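Local coordinates for glutathione S-transferase-like protein (Methylobacillus flagellatus, PDB 4GLT) that binds glutathione and probably acts as a transferase of the glutathione S-transferase family, at residues Y33-R38 against D219-I224; K44-D49 against E90-R95; A117-V122 against I179-M184. All blocks are in the same frame, centred on the assembly; numbering follows the deposited sequence.

Interaction 1. Residues Y33-R38 against D219-I224. With GSH (glutathione), chain E.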
loop_
_atom_site.group_PDB
_atom_site.type_symbol
_atom_site.label_atom_id
_atom_site.label_comp_id
_atom_site.label_asym_id
_atom_site.label_seq_id
_atom_site.Cartn_x
_atom_site.Cartn_y
_atom_site.Cartn_z
ATOM N N TYR A 33 0.463 -8.713 -6.884
ATOM C CA TYR A 33 -0.132 -8.493 -5.567
ATOM C C TYR A 33 -1.079 -9.631 -5.228
ATOM O O TYR A 33 -1.168 -10.045 -4.084
ATOM C CB TYR A 33 -0.912 -7.181 -5.550
ATOM C CG TYR A 33 -0.139 -6.026 -6.114
ATOM C CD1 TYR A 33 0.862 -5.421 -5.371
ATOM C CD2 TYR A 33 -0.402 -5.546 -7.393
ATOM C CE1 TYR A 33 1.573 -4.355 -5.874
ATOM C CE2 TYR A 33 0.305 -4.482 -7.907
ATOM C CZ TYR A 33 1.294 -3.892 -7.141
ATOM O OH TYR A 33 2.016 -2.837 -7.646
ATOM N N ALA A 34 -1.797 -10.113 -6.239
ATOM C CA ALA A 34 -2.671 -11.257 -6.076
ATOM C C ALA A 34 -1.816 -12.481 -5.783
ATOM O O ALA A 34 -2.144 -13.285 -4.917
ATOM C CB ALA A 34 -3.508 -11.474 -7.325
ATOM N N ARG A 35 -0.708 -12.600 -6.502
ATOM C CA ARG A 35 0.175 -13.740 -6.358
ATOM C C ARG A 35 0.742 -13.824 -4.942
ATOM O O ARG A 35 0.853 -14.912 -4.377
ATOM C CB ARG A 35 1.306 -13.683 -7.394
ATOM C CG ARG A 35 2.153 -14.943 -7.425
ATOM C CD ARG A 35 3.342 -14.833 -8.365
ATOM N NE ARG A 35 4.026 -16.120 -8.495
ATOM C CZ ARG A 35 5.118 -16.323 -9.223
ATOM N NH1 ARG A 35 5.671 -15.328 -9.895
ATOM N NH2 ARG A 35 5.645 -17.531 -9.282
ATOM N N LYS A 36 1.120 -12.677 -4.386
ATOM C CA LYS A 36 1.629 -12.620 -3.018
ATOM C C LYS A 36 0.568 -13.201 -2.076
ATOM O O LYS A 36 0.884 -13.991 -1.176
ATOM C CB LYS A 36 1.997 -11.169 -2.638
ATOM C CG LYS A 36 2.540 -10.982 -1.220
ATOM C CD LYS A 36 2.737 -9.503 -0.861
ATOM C CE LYS A 36 1.524 -8.675 -1.282
ATOM N NZ LYS A 36 1.449 -7.349 -0.604
ATOM N N VAL A 37 -0.692 -12.822 -2.299
ATOM C CA VAL A 37 -1.811 -13.352 -1.513
ATOM C C VAL A 37 -1.996 -14.860 -1.727
ATOM O O VAL A 37 -2.135 -15.619 -0.774
ATOM C CB VAL A 37 -3.135 -12.619 -1.834
ATOM C CG1 VAL A 37 -4.264 -13.166 -0.985
ATOM C CG2 VAL A 37 -2.989 -11.129 -1.590
ATOM N N ARG A 38 -2.005 -15.304 -2.981
ATOM C CA ARG A 38 -2.185 -16.729 -3.241
ATOM C C ARG A 38 -1.076 -17.525 -2.570
ATOM O O ARG A 38 -1.332 -18.564 -1.962
ATOM C CB ARG A 38 -2.220 -17.019 -4.737
ATOM C CG ARG A 38 -3.360 -16.326 -5.464
ATOM C CD ARG A 38 -2.999 -16.102 -6.922
ATOM N NE ARG A 38 -3.195 -17.294 -7.743
ATOM C CZ ARG A 38 -2.591 -17.499 -8.911
ATOM N NH1 ARG A 38 -1.742 -16.596 -9.384
ATOM N NH2 ARG A 38 -2.825 -18.604 -9.605
ATOM N N ASP A 219 3.721 -22.750 -8.282
ATOM C CA ASP A 219 2.365 -23.082 -8.697
ATOM C C ASP A 219 1.534 -21.860 -9.053
ATOM O O ASP A 219 0.389 -21.991 -9.482
ATOM C CB ASP A 219 1.647 -23.851 -7.591
ATOM C CG ASP A 219 1.895 -25.341 -7.659
ATOM O OD1 ASP A 219 2.649 -25.786 -8.553
ATOM O OD2 ASP A 219 1.327 -26.066 -6.815
ATOM N N THR A 220 2.096 -20.673 -8.865
ATOM C CA THR A 220 1.323 -19.448 -9.057
ATOM C C THR A 220 1.955 -18.475 -10.055
ATOM O O THR A 220 1.567 -17.312 -10.119
ATOM C CB THR A 220 1.093 -18.721 -7.718
ATOM O OG1 THR A 220 2.356 -18.436 -7.109
ATOM C CG2 THR A 220 0.252 -19.583 -6.769
ATOM N N ALA A 221 2.920 -18.952 -10.838
ATOM C CA ALA A 221 3.580 -18.107 -11.833
ATOM C C ALA A 221 2.581 -17.430 -12.769
ATOM O O ALA A 221 1.631 -18.054 -13.247
ATOM C CB ALA A 221 4.594 -18.911 -12.634
ATOM N N PRO A 222 2.796 -16.140 -13.043
ATOM C CA PRO A 222 1.898 -15.467 -13.966
ATOM C C PRO A 222 1.942 -16.138 -15.331
ATOM O O PRO A 222 2.902 -16.843 -15.647
ATOM C CB PRO A 222 2.447 -14.035 -14.020
ATOM C CG PRO A 222 3.859 -14.144 -13.550
ATOM C CD PRO A 222 3.857 -15.253 -12.540
ATOM N N VAL A 223 0.886 -15.928 -16.101
ATOM C CA VAL A 223 0.580 -16.706 -17.283
ATOM C C VAL A 223 -0.344 -15.951 -18.225
ATOM O O VAL A 223 -0.820 -14.880 -17.889
ATOM C CB VAL A 223 -0.110 -18.012 -16.893
ATOM C CG1 VAL A 223 -1.009 -18.468 -18.023
ATOM C CG2 VAL A 223 0.931 -19.066 -16.556
ATOM N N ILE A 224 -0.575 -16.500 -19.416
ATOM C CA ILE A 224 -1.528 -15.914 -20.355
ATOM C C ILE A 224 -0.868 -14.934 -21.306
ATOM O O ILE A 224 -0.355 -13.891 -20.892
HETATM N N1 GSH E . -2.211 -2.004 -3.519
HETATM C CA1 GSH E . -2.984 -3.106 -4.134
HETATM C C1 GSH E . -2.465 -4.344 -3.469
HETATM O O11 GSH E . -3.171 -5.365 -3.408
HETATM O O12 GSH E . -1.322 -4.291 -2.966
HETATM C CB1 GSH E . -2.789 -3.092 -5.661
HETATM C CG1 GSH E . -3.617 -4.162 -6.386
HETATM C CD1 GSH E . -3.370 -4.121 -7.892
HETATM O OE1 GSH E . -2.707 -3.221 -8.387
HETATM N N2 GSH E . -3.915 -5.107 -8.616
HETATM C CA2 GSH E . -3.929 -5.214 -10.079
HETATM C C2 GSH E . -2.583 -5.520 -10.689
HETATM O O2 GSH E . -1.791 -6.260 -10.122
HETATM C CB2 GSH E . -4.550 -3.969 -10.700
HETATM S SG2 GSH E . -6.315 -3.858 -10.327
HETATM N N3 GSH E . -2.316 -4.967 -11.869
HETATM C CA3 GSH E . -1.026 -5.110 -12.525
HETATM C C3 GSH E . -0.957 -6.301 -13.460
HETATM O O31 GSH E . -0.108 -6.287 -14.379
HETATM O O32 GSH E . -1.739 -7.263 -13.277
#
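T220 OG1 takes a hydrogen bond from R35 NE at 3.2 Å. The backbone O atoms of F217 and S216 also lie at hydrogen-bonding positions round OG1 and must share its single hydroxyl proton. The N-H of R35 points almost straight at the oxygen, at 166°, and OG1 lies in the guanidinium plane. The pair joins the two domains of the glutathione S-transferase fold: R35 is on helix 32-44 of the thioredoxin-like N-terminal domain, and T220 is in the C-terminal tail. With CG anti to the backbone N (chi1 -172°), the R35 chain runs fully extended to the tail. Its NH2 bonds to F217 O, and F217 adds a cation-pi contact. The tail covers one face of the R35 guanidinium: A221 CA sits 3.3 Å above its plane, and P222 CD is 3.2 Å from R35 NH1. One turn on, the R38 guanidinium is passed on one face by T220 CB, 3.9 Å above its plane. Y33 belongs to the glutathione pocket but does not touch the tail. Glutathione CB1 lies 3.8 Å above the Y33 ring plane, toward the rim. Glutathione C2 lies in plane at the ring edge, and glutathione O2 is 3.1 Å from Y33 CD2.

Interaction 2. Residues K44-D49 against E90-R95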
loop_
_atom_site.group_PDB
_atom_site.type_symbol
_atom_site.label_atom_id
_atom_site.label_comp_id
_atom_site.label_asym_id
_atom_site.label_seq_id
_atom_site.Cartn_x
_atom_site.Cartn_y
_atom_site.Cartn_z
ATOM N N LYS A 44 0.181 -20.918 4.462
ATOM C CA LYS A 44 -0.579 -21.097 5.681
ATOM C C LYS A 44 -1.356 -22.403 5.634
ATOM O O LYS A 44 -1.867 -22.858 6.640
ATOM C CB LYS A 44 -1.503 -19.914 5.953
ATOM C CG LYS A 44 -0.785 -18.667 6.407
ATOM C CD LYS A 44 0.303 -18.988 7.406
ATOM C CE LYS A 44 -0.230 -19.233 8.793
ATOM N NZ LYS A 44 0.251 -18.240 9.764
ATOM N N ARG A 45 -1.458 -22.993 4.453
ATOM C CA ARG A 45 -2.265 -24.187 4.298
ATOM C C ARG A 45 -3.709 -23.868 4.542
ATOM O O ARG A 45 -4.391 -24.578 5.256
ATOM C CB ARG A 45 -1.855 -25.244 5.311
ATOM C CG ARG A 45 -0.367 -25.390 5.521
ATOM C CD ARG A 45 0.228 -26.370 4.536
ATOM N NE ARG A 45 1.437 -26.977 5.075
ATOM C CZ ARG A 45 2.654 -26.458 4.955
ATOM N NH1 ARG A 45 2.833 -25.318 4.309
ATOM N NH2 ARG A 45 3.694 -27.084 5.483
ATOM N N ILE A 46 -4.158 -22.765 3.978
ATOM C CA ILE A 46 -5.544 -22.379 4.091
ATOM C C ILE A 46 -6.268 -22.675 2.789
ATOM O O ILE A 46 -5.808 -22.305 1.722
ATOM C CB ILE A 46 -5.660 -20.888 4.417
ATOM C CG1 ILE A 46 -5.064 -20.620 5.798
ATOM C CG2 ILE A 46 -7.104 -20.444 4.357
ATOM C CD1 ILE A 46 -4.853 -19.165 6.122
ATOM N N ASP A 47 -7.396 -23.361 2.886
ATOM C CA ASP A 47 -8.197 -23.668 1.719
ATOM C C ASP A 47 -8.960 -22.420 1.362
ATOM O O ASP A 47 -9.658 -21.863 2.186
ATOM C CB ASP A 47 -9.173 -24.794 2.049
ATOM C CG ASP A 47 -10.105 -25.127 0.905
ATOM O OD1 ASP A 47 -10.233 -24.336 -0.040
ATOM O OD2 ASP A 47 -10.725 -26.197 0.954
ATOM N N VAL A 48 -8.843 -21.995 0.117
ATOM C CA VAL A 48 -9.496 -20.767 -0.328
ATOM C C VAL A 48 -10.026 -20.898 -1.757
ATOM O O VAL A 48 -9.312 -21.323 -2.661
ATOM C CB VAL A 48 -8.532 -19.564 -0.225
ATOM C CG1 VAL A 48 -7.301 -19.793 -1.092
ATOM C CG2 VAL A 48 -9.234 -18.271 -0.609
ATOM N N ASP A 49 -11.288 -20.546 -1.955
ATOM C CA ASP A 49 -11.891 -20.570 -3.282
ATOM C C ASP A 49 -11.255 -19.479 -4.136
ATOM O O ASP A 49 -11.574 -18.304 -3.992
ATOM C CB ASP A 49 -13.401 -20.352 -3.174
ATOM C CG ASP A 49 -14.117 -20.526 -4.500
ATOM O OD1 ASP A 49 -15.361 -20.417 -4.512
ATOM O OD2 ASP A 49 -13.450 -20.775 -5.528
ATOM N N GLU A 90 -2.132 -10.000 6.308
ATOM C CA GLU A 90 -2.014 -10.009 7.766
ATOM C C GLU A 90 -3.151 -10.850 8.326
ATOM O O GLU A 90 -2.964 -11.673 9.215
ATOM C CB GLU A 90 -2.024 -8.599 8.360
ATOM C CG GLU A 90 -1.691 -8.587 9.841
ATOM C CD GLU A 90 -1.306 -7.217 10.363
ATOM O OE1 GLU A 90 -1.817 -6.205 9.838
ATOM O OE2 GLU A 90 -0.501 -7.153 11.319
ATOM N N TYR A 91 -4.334 -10.651 7.765
ATOM C CA TYR A 91 -5.484 -11.470 8.101
ATOM C C TYR A 91 -5.215 -12.982 8.014
ATOM O O TYR A 91 -5.548 -13.723 8.932
ATOM C CB TYR A 91 -6.645 -11.099 7.192
ATOM C CG TYR A 91 -7.852 -11.967 7.385
ATOM C CD1 TYR A 91 -8.726 -11.742 8.435
ATOM C CD2 TYR A 91 -8.114 -13.015 6.521
ATOM C CE1 TYR A 91 -9.840 -12.532 8.615
ATOM C CE2 TYR A 91 -9.228 -13.809 6.692
ATOM C CZ TYR A 91 -10.085 -13.564 7.744
ATOM O OH TYR A 91 -11.192 -14.357 7.928
ATOM N N LEU A 92 -4.623 -13.434 6.911
ATOM C CA LEU A 92 -4.422 -14.867 6.686
ATOM C C LEU A 92 -3.326 -15.478 7.568
ATOM O O LEU A 92 -3.446 -16.618 8.009
ATOM C CB LEU A 92 -4.116 -15.146 5.211
ATOM C CG LEU A 92 -5.225 -14.875 4.190
ATOM C CD1 LEU A 92 -4.649 -14.788 2.788
ATOM C CD2 LEU A 92 -6.301 -15.942 4.256
ATOM N N ASP A 93 -2.260 -14.728 7.833
ATOM C CA ASP A 93 -1.173 -15.267 8.644
ATOM C C ASP A 93 -1.668 -15.586 10.050
ATOM O O ASP A 93 -1.036 -16.340 10.771
ATOM C CB ASP A 93 0.018 -14.309 8.701
ATOM C CG ASP A 93 1.181 -14.861 9.521
ATOM O OD1 ASP A 93 1.392 -16.094 9.534
ATOM O OD2 ASP A 93 1.894 -14.057 10.154
ATOM N N HIS A 94 -2.815 -15.030 10.422
ATOM C CA HIS A 94 -3.355 -15.217 11.767
ATOM C C HIS A 94 -4.397 -16.334 11.799
ATOM O O HIS A 94 -4.897 -16.691 12.857
ATOM C CB HIS A 94 -3.985 -13.912 12.259
ATOM C CG HIS A 94 -4.471 -13.970 13.673
ATOM N ND1 HIS A 94 -5.756 -14.345 14.003
ATOM C CD2 HIS A 94 -3.846 -13.694 14.843
ATOM C CE1 HIS A 94 -5.901 -14.300 15.316
ATOM N NE2 HIS A 94 -4.756 -13.910 15.849
ATOM N N ARG A 95 -4.799 -16.811 10.631
ATOM C CA ARG A 95 -5.746 -17.917 10.526
ATOM C C ARG A 95 -5.245 -19.273 11.034
ATOM O O ARG A 95 -5.999 -20.038 11.604
ATOM C CB ARG A 95 -6.266 -18.046 9.101
ATOM C CG ARG A 95 -7.673 -17.528 8.898
ATOM C CD ARG A 95 -7.832 -16.110 9.391
ATOM N NE ARG A 95 -8.254 -16.047 10.781
ATOM C CZ ARG A 95 -8.157 -14.963 11.544
ATOM N NH1 ARG A 95 -7.635 -13.844 11.061
ATOM N NH2 ARG A 95 -8.572 -14.998 12.802
#
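K44 sends its side chain from CB across to helix 85-93 near D93. Its CG passes L92 O at 3.7 Å. The chain then bends at chi2, chi3 and chi4, which curls the tip toward D93. K44 CD lies 3.8 Å from D93 OD1, and K44 CE lies 3.6 Å from D93 O. The tip, NZ, donates to D93 O at 2.5 Å and forms a salt bridge with D93 OD1. The modelled 2.4 Å between K44 NZ and D93 OD1 is too short to trust in detail. NZ also bonds to T96 O and A99 O, so one ammonium group is surrounded by four oxygens, more than its three protons can serve singly. D93 OD1 and OD2 in turn accept from L101 N and I102 N. K44 closes helix 32-44 of the thioredoxin-like domain, where R45 takes positive phi in a Schellman motif. The chain turns there and brings I46 to the same region of helix 85-93. I46 CD1 meets R95 CB at 3.5 Å and L92 CD2 at 4.0 Å. The R95 chain then folds back: its CD lies over the Y91 ring, and its NH1 donates to Y91 O. H106 of the second subunit bonds to R95 NH1 and stacks on H94.

Interaction 3. Residues A117-V122 against I179-M184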
loop_
_atom_site.group_PDB
_atom_site.type_symbol
_atom_site.label_atom_id
_atom_site.label_comp_id
_atom_site.label_asym_id
_atom_site.label_seq_id
_atom_site.Cartn_x
_atom_site.Cartn_y
_atom_site.Cartn_z
ATOM N N ALA A 117 7.267 -3.551 1.729
ATOM C CA ALA A 117 6.964 -2.240 1.152
ATOM C C ALA A 117 7.964 -1.912 0.053
ATOM O O ALA A 117 7.604 -1.342 -0.977
ATOM C CB ALA A 117 6.963 -1.160 2.233
ATOM N N LEU A 118 9.218 -2.303 0.254
ATOM C CA LEU A 118 10.236 -2.073 -0.759
ATOM C C LEU A 118 9.878 -2.862 -2.010
ATOM O O LEU A 118 9.873 -2.330 -3.120
ATOM C CB LEU A 118 11.622 -2.482 -0.259
ATOM C CG LEU A 118 12.745 -2.228 -1.265
ATOM C CD1 LEU A 118 12.637 -0.816 -1.816
ATOM C CD2 LEU A 118 14.104 -2.459 -0.618
ATOM N N ALA A 119 9.575 -4.138 -1.802
ATOM C CA ALA A 119 9.163 -5.044 -2.865
ATOM C C ALA A 119 7.875 -4.587 -3.550
ATOM O O ALA A 119 7.793 -4.553 -4.779
ATOM C CB ALA A 119 8.993 -6.455 -2.306
ATOM N N ASP A 120 6.860 -4.236 -2.770
ATOM C CA ASP A 120 5.633 -3.735 -3.390
ATOM C C ASP A 120 5.899 -2.430 -4.136
ATOM O O ASP A 120 5.343 -2.193 -5.202
ATOM C CB ASP A 120 4.534 -3.533 -2.353
ATOM C CG ASP A 120 3.911 -4.843 -1.901
ATOM O OD1 ASP A 120 4.228 -5.894 -2.503
ATOM O OD2 ASP A 120 3.105 -4.819 -0.944
ATOM N N GLY A 121 6.772 -1.601 -3.578
ATOM C CA GLY A 121 7.084 -0.306 -4.167
ATOM C C GLY A 121 7.755 -0.441 -5.521
ATOM O O GLY A 121 7.440 0.286 -6.463
ATOM N N VAL A 122 8.687 -1.378 -5.606
ATOM C CA VAL A 122 9.321 -1.716 -6.864
ATOM C C VAL A 122 8.276 -2.203 -7.858
ATOM O O VAL A 122 8.298 -1.838 -9.039
ATOM C CB VAL A 122 10.393 -2.800 -6.653
ATOM C CG1 VAL A 122 10.920 -3.306 -7.988
ATOM C CG2 VAL A 122 11.524 -2.241 -5.820
ATOM N N ILE A 179 8.339 -13.904 0.242
ATOM C CA ILE A 179 7.249 -14.052 -0.697
ATOM C C ILE A 179 7.135 -12.805 -1.559
ATOM O O ILE A 179 6.960 -12.889 -2.777
ATOM C CB ILE A 179 5.917 -14.303 0.021
ATOM C CG1 ILE A 179 5.976 -15.630 0.785
ATOM C CG2 ILE A 179 4.775 -14.297 -0.978
ATOM C CD1 ILE A 179 4.672 -16.012 1.448
ATOM N N ALA A 180 7.251 -11.646 -0.926
ATOM C CA ALA A 180 7.027 -10.397 -1.629
ATOM C C ALA A 180 8.114 -10.164 -2.660
ATOM O O ALA A 180 7.851 -9.693 -3.768
ATOM C CB ALA A 180 6.948 -9.241 -0.656
ATOM N N VAL A 181 9.341 -10.491 -2.285
ATOM C CA VAL A 181 10.466 -10.359 -3.191
ATOM C C VAL A 181 10.355 -11.329 -4.371
ATOM O O VAL A 181 10.785 -11.022 -5.478
ATOM C CB VAL A 181 11.790 -10.559 -2.431
ATOM C CG1 VAL A 181 12.939 -10.837 -3.386
ATOM C CG2 VAL A 181 12.066 -9.339 -1.570
ATOM N N GLY A 182 9.767 -12.497 -4.139
ATOM C CA GLY A 182 9.545 -13.456 -5.224
ATOM C C GLY A 182 8.518 -12.948 -6.229
ATOM O O GLY A 182 8.770 -12.889 -7.434
ATOM N N CYS A 183 7.348 -12.584 -5.733
ATOM C CA CYS A 183 6.299 -12.068 -6.598
ATOM C C CYS A 183 6.781 -10.872 -7.415
ATOM O O CYS A 183 6.435 -10.740 -8.591
ATOM C CB CYS A 183 5.053 -11.737 -5.772
ATOM S SG CYS A 183 4.449 -13.196 -4.886
ATOM N N MET A 184 7.583 -10.016 -6.785
ATOM C CA MET A 184 8.201 -8.860 -7.441
ATOM C C MET A 184 9.072 -9.242 -8.645
ATOM O O MET A 184 8.846 -8.762 -9.765
ATOM C CB MET A 184 9.068 -8.076 -6.437
ATOM C CG MET A 184 9.880 -6.967 -7.095
ATOM S SD MET A 184 11.280 -6.400 -6.115
ATOM C CE MET A 184 12.207 -7.919 -5.927
HETATM O O HOH W 1 5.647 -7.752 -3.831
#
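Helices 106-133 and 176-191 run nearly parallel here, 14° apart, with segment axes 8.6 Å apart at closest approach and A119 and V181 nearest in register. They belong to the all-helical C-terminal domain of the glutathione S-transferase fold. The small side chain of A119 is consistent with the close approach. Its CB meets A180 CB at 3.8 Å and lies 3.7 Å from A180 O, while V181 CG2 touches it more loosely. M184, one turn on from A180, carries the rest of the contact. Its CG stands anti to the backbone N (chi1 173°), which sends the chain across to V122. The bend at chi3 (59°) turns CE away after SD has reached V122 CG1 at 3.6 Å. M184 CG also passes A119 O at 3.9 Å. M159 of helix 142-162 packs against A119, V181 and M184, so a third helix covers this seam. Cutting M184 back to an alanine would probably open a gap beside V122 CG1 and cost M159 part of its packing. On one flank a water bridges D120 OD1 (2.7 Å) and A180 O (2.9 Å), though other acceptors may compete for its protons. D120 OD2 has a second partner in K36. The direct contact is therefore apolar and rests on fit of shape, while the polar link between the two segments runs through water.

Overall arrangement
Helix 32-44 ties the three contacts together. Interaction 1 uses its start and interaction 2 its end; their centres are 16 Å apart, and V37 CG1 meets L92 CD1 at 4.1 Å. Interaction 1 also touches interaction 3, 13 Å away between centres, through the salt bridge of K36 NZ with D120 OD2 at 3.0 Å and through C183 packing on R35 and K36. Interactions 2 and 3 do not touch; their nearest atoms are about 7 Å apart, but both reach the second subunit. Interaction 1 is at the glutathione pocket. A180 of interaction 3 lies about 10 Å from glutathione, and L92 of interaction 2 about 11 Å, measured from their side chains.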